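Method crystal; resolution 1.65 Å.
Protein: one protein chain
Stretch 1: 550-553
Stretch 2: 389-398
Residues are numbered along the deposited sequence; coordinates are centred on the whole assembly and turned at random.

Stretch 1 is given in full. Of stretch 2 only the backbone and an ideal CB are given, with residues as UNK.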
# COMPACT_ATOMS: atom_id res chain seq x y z
N TYR A 550 -6.57 -6.83 14.00
CA TYR A 550 -6.93 -5.50 14.50
C TYR A 550 -6.76 -4.40 13.48
O TYR A 550 -5.70 -4.28 12.83
CB TYR A 550 -6.08 -5.20 15.73
CG TYR A 550 -6.54 -4.04 16.59
CD1 TYR A 550 -7.50 -4.24 17.58
CD2 TYR A 550 -5.98 -2.77 16.46
CE1 TYR A 550 -7.92 -3.20 18.39
CE2 TYR A 550 -6.39 -1.72 17.28
CZ TYR A 550 -7.36 -1.95 18.24
OH TYR A 550 -7.78 -0.92 19.07
N ALA A 551 -7.78 -3.56 13.33
CA ALA A 551 -7.67 -2.39 12.47
C ALA A 551 -7.22 -1.19 13.29
O ALA A 551 -6.08 -0.73 13.15
CB ALA A 551 -8.99 -2.10 11.77
N HIS A 552 -8.10 -0.71 14.17
CA HIS A 552 -7.84 0.50 14.94
C HIS A 552 -8.89 0.69 16.02
O HIS A 552 -9.91 -0.00 16.03
CB HIS A 552 -7.84 1.73 14.01
CG HIS A 552 -9.04 1.78 13.11
ND1 HIS A 552 -10.31 2.08 13.57
CD2 HIS A 552 -9.17 1.53 11.78
CE1 HIS A 552 -11.16 2.02 12.57
NE2 HIS A 552 -10.50 1.69 11.47
N LYS A 553 -8.65 1.62 16.93
CA LYS A 553 -9.61 1.93 17.99
C LYS A 553 -10.93 2.41 17.39
O LYS A 553 -11.00 2.84 16.24
CB LYS A 553 -9.04 3.00 18.93
CG LYS A 553 -7.66 2.66 19.49
CD LYS A 553 -7.12 3.77 20.38
CE LYS A 553 -7.97 3.94 21.63
NZ LYS A 553 -7.43 5.00 22.53
OXT LYS A 553 -11.97 2.40 18.05
N UNK A 389 -5.69 7.79 8.35
CA UNK A 389 -6.36 6.75 7.59
C UNK A 389 -7.40 6.07 8.50
O UNK A 389 -8.52 5.77 8.07
CB UNK A 389 -5.35 5.74 7.04
N UNK A 390 -7.03 5.87 9.76
CA UNK A 390 -7.93 5.21 10.70
C UNK A 390 -9.19 6.04 10.92
O UNK A 390 -10.29 5.50 11.04
CB UNK A 390 -7.22 4.96 12.03
N UNK A 391 -9.02 7.35 10.98
CA UNK A 391 -10.15 8.25 11.13
C UNK A 391 -11.18 8.11 10.03
O UNK A 391 -12.38 8.10 10.28
CB UNK A 391 -9.65 9.70 11.18
N UNK A 392 -10.70 8.01 8.79
CA UNK A 392 -11.59 7.85 7.65
C UNK A 392 -12.24 6.48 7.67
O UNK A 392 -13.42 6.33 7.37
CB UNK A 392 -10.83 8.06 6.34
N UNK A 393 -11.45 5.47 8.02
CA UNK A 393 -11.97 4.11 8.08
C UNK A 393 -13.01 3.96 9.19
O UNK A 393 -14.04 3.30 9.02
CB UNK A 393 -10.83 3.12 8.29
N UNK A 394 -12.72 4.58 10.33
CA UNK A 394 -13.63 4.53 11.47
C UNK A 394 -15.00 5.12 11.10
O UNK A 394 -16.04 4.56 11.45
CB UNK A 394 -13.03 5.28 12.66
N UNK A 395 -15.00 6.23 10.36
CA UNK A 395 -16.25 6.84 9.92
C UNK A 395 -17.09 5.87 9.10
O UNK A 395 -18.32 5.90 9.18
CB UNK A 395 -15.96 8.10 9.10
N UNK A 396 -16.43 5.01 8.34
CA UNK A 396 -17.14 3.99 7.58
C UNK A 396 -17.60 2.84 8.48
O UNK A 396 -18.78 2.48 8.49
CB UNK A 396 -16.25 3.46 6.46
N UNK A 397 -16.68 2.26 9.23
CA UNK A 397 -16.99 1.08 10.02
C UNK A 397 -18.00 1.37 11.14
O UNK A 397 -18.82 0.52 11.48
CB UNK A 397 -15.70 0.51 10.62
N UNK A 398 -17.94 2.56 11.73
CA UNK A 398 -18.77 2.80 12.90
C UNK A 398 -20.25 2.82 12.55
O UNK A 398 -21.10 2.73 13.43
CB UNK A 398 -18.37 4.12 13.56

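Stretch 2 is a helix that crosses the final strand of stretch 1 at nearly a right angle. Over about two turns it meets chiefly His552 and the O of Lys553.

Position 389 points its CA-to-CB bond sideways, and nothing of stretch 1 lies within 5.5 Å of the ideal CB, so many side chains would do. The residue is Ile389, whose end leads away from the contact.

Position 390 points toward stretch 1, its ideal CB 3.8 Å from CG of His552. What lies ahead is the CB of His552 and the carbonyl of Ala551, a surface suited to something broad and flat or to a large aliphatic. It is Tyr390, at chi1 m. CB of His552 sits 3.9 Å from the centroid of the Tyr390 ring, over its face, a CH-pi contact; O of Ala551 lies over a face too, 4.0 Å from CE1 of Tyr390. The two aromatic planes meet obliquely, at 32°.

Positions 391 and 392 point away. No partner in stretch 1 is in reach, so polar or apolar side chains of most sizes would do. At 391 the helical backbone angles need no glycine and there is room for a CB, yet Gly391 is found; 392 is Leu392, which makes no contact.

Position 393 again points toward the strand, with its ideal CB 3.5 Å from NE2 of His552. ND1 of His552 already donates to O of Lys553 (2.9 Å), which leaves NE2 as an acceptor. A short donor is called for: asparagine, serine or threonine could be considered. Asn393 answers, ND2 donating to NE2 of His552 at 3.0 Å and 167°, at the ring edge and near its plane.

Position 394 points toward stretch 1, its ideal CB 3.8 Å from CE1 of His552 and 4.8 Å from O of Lys553. Lys553 ends the chain in a carboxylate, which is negative, so lysine or arginine would suit, provided it can bend back. Arg394 runs out through t and t, then turns at chi3 m, and both NE (2.8 Å) and NH1 (3.0 Å) donate to O of Lys553. That one oxygen thus accepts from Arg394 and from ND1 of His552, tying the ring's orientation to the terminus.

Position 395 points away and 396 is out of reach; most side chains would do, and they are Ser395 and Ile396.

Position 397 points toward the strand, its ideal CB 5.2 Å from CE1 of His552; leucine, isoleucine or methionine would suit, though a smaller chain is not excluded. Leu397 brings CD1 to 4.1 Å from NE2 of His552.

Position 398 is out of reach, free to be polar: Glu398.

Stretch 2 (389-398) IYGLNRSILE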
# COMPACT_ATOMS: atom_id res chain seq x y z
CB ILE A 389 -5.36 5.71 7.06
CG1 ILE A 389 -4.46 6.34 5.99
CG2 ILE A 389 -6.08 4.49 6.49
CD1 ILE A 389 -3.33 5.45 5.55
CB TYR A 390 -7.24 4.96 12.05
CG TYR A 390 -6.04 4.04 11.99
CD1 TYR A 390 -5.89 3.13 10.95
CD2 TYR A 390 -5.07 4.07 12.98
CE1 TYR A 390 -4.79 2.29 10.90
CE2 TYR A 390 -3.97 3.23 12.94
CZ TYR A 390 -3.84 2.34 11.89
OH TYR A 390 -2.76 1.49 11.84
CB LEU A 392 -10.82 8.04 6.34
CG LEU A 392 -10.39 9.47 6.04
CD1 LEU A 392 -9.44 9.47 4.85
CD2 LEU A 392 -11.61 10.34 5.77
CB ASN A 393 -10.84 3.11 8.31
CG ASN A 393 -11.20 1.74 7.82
OD1 ASN A 393 -11.54 1.57 6.64
ND2 ASN A 393 -11.15 0.74 8.70
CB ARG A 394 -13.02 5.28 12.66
CG ARG A 394 -13.88 5.28 13.92
CD ARG A 394 -13.16 6.00 15.06
NE ARG A 394 -11.86 5.40 15.34
CZ ARG A 394 -10.68 5.98 15.08
NH1 ARG A 394 -9.56 5.33 15.36
NH2 ARG A 394 -10.63 7.20 14.57
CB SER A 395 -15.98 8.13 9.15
OG SER A 395 -15.40 9.07 10.03
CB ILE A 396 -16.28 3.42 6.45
CG1 ILE A 396 -15.92 4.53 5.45
CG2 ILE A 396 -17.02 2.28 5.74
CD1 ILE A 396 -14.89 4.10 4.43
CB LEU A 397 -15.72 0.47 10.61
CG LEU A 397 -14.73 -0.12 9.62
CD1 LEU A 397 -13.60 -0.84 10.37
CD2 LEU A 397 -15.46 -1.07 8.69
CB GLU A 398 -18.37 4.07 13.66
CG GLU A 398 -18.75 5.35 12.97
CD GLU A 398 -18.13 6.57 13.63
OE1 GLU A 398 -17.43 6.39 14.66
OE2 GLU A 398 -18.34 7.69 13.12
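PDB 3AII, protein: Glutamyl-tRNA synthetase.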